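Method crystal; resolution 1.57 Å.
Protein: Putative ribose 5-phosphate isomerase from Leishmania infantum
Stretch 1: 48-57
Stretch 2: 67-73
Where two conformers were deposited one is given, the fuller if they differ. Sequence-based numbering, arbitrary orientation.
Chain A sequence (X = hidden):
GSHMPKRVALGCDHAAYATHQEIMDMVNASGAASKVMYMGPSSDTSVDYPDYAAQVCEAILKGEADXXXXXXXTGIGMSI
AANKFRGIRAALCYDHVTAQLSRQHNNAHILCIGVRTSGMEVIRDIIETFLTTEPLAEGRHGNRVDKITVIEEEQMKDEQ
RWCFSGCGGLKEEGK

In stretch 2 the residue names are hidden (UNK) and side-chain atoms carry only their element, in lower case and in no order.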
# COMPACT_ATOMS: atom_id res chain seq x y z
N ASP A 48 -17.37 -3.75 19.67
CA ASP A 48 -16.72 -2.44 19.58
C ASP A 48 -15.24 -2.53 19.81
O ASP A 48 -14.78 -2.86 20.86
CB ASP A 48 -17.39 -1.53 20.58
CG ASP A 48 -18.85 -1.26 20.25
OD1 ASP A 48 -19.28 -1.29 19.10
OD2 ASP A 48 -19.58 -1.03 21.27
N TYR A 49 -14.43 -2.17 18.78
CA TYR A 49 -13.03 -2.40 18.85
C TYR A 49 -12.34 -1.79 20.10
O TYR A 49 -11.36 -2.36 20.60
CB TYR A 49 -12.34 -1.88 17.53
CG TYR A 49 -12.50 -0.41 17.28
CD1 TYR A 49 -11.67 0.58 17.82
CD2 TYR A 49 -13.49 0.01 16.39
CE1 TYR A 49 -11.86 1.89 17.57
CE2 TYR A 49 -13.68 1.37 16.13
CZ TYR A 49 -12.90 2.33 16.75
OH TYR A 49 -13.12 3.70 16.52
N PRO A 50 -12.75 -0.59 20.64
CA PRO A 50 -12.03 -0.13 21.82
C PRO A 50 -12.03 -1.06 22.99
O PRO A 50 -11.05 -1.09 23.76
CB PRO A 50 -12.74 1.18 22.15
CG PRO A 50 -13.36 1.63 20.82
CD PRO A 50 -13.80 0.36 20.22
N ASP A 51 -13.09 -1.84 23.11
CA ASP A 51 -13.12 -2.77 24.22
C ASP A 51 -12.02 -3.85 24.15
O ASP A 51 -11.47 -4.26 25.20
CB ASP A 51 -14.48 -3.43 24.35
CG ASP A 51 -15.65 -2.43 24.64
OD1 ASP A 51 -15.40 -1.47 25.41
OD2 ASP A 51 -16.75 -2.59 24.05
N TYR A 52 -11.72 -4.33 22.94
CA TYR A 52 -10.70 -5.32 22.73
C TYR A 52 -9.30 -4.73 22.69
O TYR A 52 -8.36 -5.36 23.19
CB TYR A 52 -11.07 -6.11 21.45
CG TYR A 52 -12.39 -6.89 21.68
CD1 TYR A 52 -12.38 -8.11 22.28
CD2 TYR A 52 -13.59 -6.32 21.40
CE1 TYR A 52 -13.57 -8.75 22.56
CE2 TYR A 52 -14.78 -6.95 21.71
CZ TYR A 52 -14.74 -8.14 22.29
OH TYR A 52 -15.90 -8.80 22.62
N ALA A 53 -9.17 -3.48 22.19
CA ALA A 53 -7.94 -2.78 22.38
C ALA A 53 -7.54 -2.73 23.84
O ALA A 53 -6.42 -3.00 24.24
CB ALA A 53 -8.05 -1.38 21.86
N ALA A 54 -8.55 -2.42 24.71
CA ALA A 54 -8.27 -2.30 26.14
C ALA A 54 -7.83 -3.63 26.72
O ALA A 54 -6.89 -3.66 27.57
CB ALA A 54 -9.51 -1.75 26.82
N GLN A 55 -8.45 -4.73 26.36
CA GLN A 55 -8.01 -6.04 26.81
C GLN A 55 -6.57 -6.32 26.56
O GLN A 55 -5.79 -6.77 27.42
CB GLN A 55 -8.87 -7.22 26.31
CG GLN A 55 -10.28 -7.28 26.78
CD GLN A 55 -10.96 -8.59 26.46
OE1 GLN A 55 -12.02 -8.58 25.82
NE2 GLN A 55 -10.38 -9.76 26.89
N VAL A 56 -6.13 -6.04 25.34
CA VAL A 56 -4.74 -6.34 24.94
C VAL A 56 -3.78 -5.37 25.69
O VAL A 56 -2.69 -5.75 26.20
CB VAL A 56 -4.58 -6.17 23.41
CG1 VAL A 56 -3.15 -6.22 23.00
CG2 VAL A 56 -5.27 -7.33 22.71
N CYS A 57 -4.13 -4.08 25.77
CA CYS A 57 -3.31 -3.08 26.48
C CYS A 57 -3.11 -3.50 27.93
O CYS A 57 -2.03 -3.46 28.48
CB CYS A 57 -3.93 -1.67 26.43
SG CYS A 57 -3.78 -0.99 24.75
N UNK A 67 3.79 -8.27 24.01
CA UNK A 67 3.53 -7.53 22.75
C UNK A 67 2.12 -7.81 22.36
O UNK A 67 1.50 -8.81 22.80
c UNK A 67 4.67 -9.22 21.32
c UNK A 67 4.59 -7.81 21.64
o UNK A 67 4.23 -7.15 20.41
N UNK A 68 1.50 -6.94 21.58
CA UNK A 68 0.16 -7.13 21.19
C UNK A 68 -0.05 -6.97 19.69
O UNK A 68 0.77 -6.29 19.02
N UNK A 69 -1.09 -7.59 19.18
CA UNK A 69 -1.55 -7.36 17.80
C UNK A 69 -3.01 -7.03 17.90
O UNK A 69 -3.76 -7.82 18.47
c UNK A 69 0.22 -8.93 16.93
c UNK A 69 -1.29 -8.61 16.96
c UNK A 69 0.56 -10.24 16.20
c UNK A 69 -1.79 -8.37 15.57
N UNK A 70 -3.47 -5.94 17.29
CA UNK A 70 -4.84 -5.53 17.28
C UNK A 70 -5.33 -5.41 15.83
O UNK A 70 -4.65 -4.82 15.01
c UNK A 70 -4.86 -4.27 19.52
c UNK A 70 -5.03 -4.21 18.01
c UNK A 70 -4.90 -2.87 20.10
c UNK A 70 -5.96 -5.11 20.10
N UNK A 71 -6.48 -6.00 15.56
CA UNK A 71 -7.02 -6.12 14.19
C UNK A 71 -8.44 -5.56 14.18
O UNK A 71 -9.32 -5.98 14.95
c UNK A 71 -5.77 -8.31 14.05
c UNK A 71 -7.28 -7.58 12.22
c UNK A 71 -7.00 -7.56 13.72
N UNK A 72 -8.69 -4.59 13.31
CA UNK A 72 -10.05 -4.06 13.01
C UNK A 72 -10.19 -4.00 11.50
O UNK A 72 -9.32 -4.52 10.77
c UNK A 72 -10.47 -2.81 13.77
s UNK A 72 -9.52 -1.36 13.38
N UNK A 73 -11.20 -3.30 11.00
CA UNK A 73 -11.30 -3.23 9.57
C UNK A 73 -10.09 -2.57 8.91
O UNK A 73 -9.62 -3.04 7.85

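Position 67 opens the strand. Three side-chain atoms are present: a first carbon that carries one oxygen and one carbon. The CA-to-CB bond points away from the helix, and the side chain makes no contact with stretch 1. That fork, with one hydroxyl and one methyl, is threonine. The hydroxyl oxygen of Thr67 is hydrogen-bonded elsewhere in the structure. Two conformers were deposited, of which one is given.

Position 68 has backbone atoms and nothing more. The CA of position 68 lies 3.9 Å from Val56 CG1. It is glycine. The bare backbone matters here. An ideal CB on Gly68 would point toward the helix and sit 2.6 Å from Val56 CG1, which is a clash. Gly68 therefore leaves room for the valine methyl to rest against the strand.

Position 69 has four side-chain carbons. The fork is at the first carbon, and one arm is two carbons long. The CA-to-CB bond points away from the helix, as expected from the alternation of a strand. The side chain makes no contact with stretch 1. This is isoleucine, Ile69, since a leucine would fork one carbon later.

Position 70 also has four carbons, but the fork is at the second. Its side chain reaches Ala53 and Val56 and also approaches the backbone at Tyr52. The late fork identifies leucine. Leu70 has chi1 m and chi2 t, and its CA-to-CB bond points toward the helix. Leu70 CD1 lies 3.8 Å from Ala53 CA and 3.9 Å from Ala53 CB. Leu70 CD2 lies 3.5 Å from Val56 CG2 and 3.9 Å from Tyr52 O. Leu70 has the largest area covered by the other stretch, 81 Å².

Position 71 has three carbons, a first carbon carrying two others. Its side chain is out of reach of the helix. This is valine. Val71 is nevertheless buried.

Position 72 has one carbon followed by one sulfur. The CA-to-CB bond points toward the helix. The first carbon meets Tyr49 CB, and the sulfur lies over the Tyr49 ring. This is cysteine. Cys72 CB lies 4.3 Å from Tyr49 CB. With chi1 p, Cys72 SG sits 5.3 Å from the centroid of the Tyr49 ring, 23° off the ring normal. This is an oblique sulfur-aromatic contact.

Position 73 has no side-chain atoms. It follows the end of the strand and makes no contact with stretch 1. It is glycine, Gly73.

The contact is a helix packed on a strand. The two run nearly antiparallel, at 171°, and their axes approach to 8.9 Å. The register pairs Tyr49 with Cys72, Ala53 with Leu70 and Val56 with Gly68. No hydrogen bond crosses between the stretches. Apolar packing does the work, with the sulfur-aromatic contact at one end. Alternate strand positions face the helix, and Leu70 fills the middle between Cys72 and Gly68. The buried surface is 261 Å², both sides summed.

Stretch 2 (67-73) TGILVCG
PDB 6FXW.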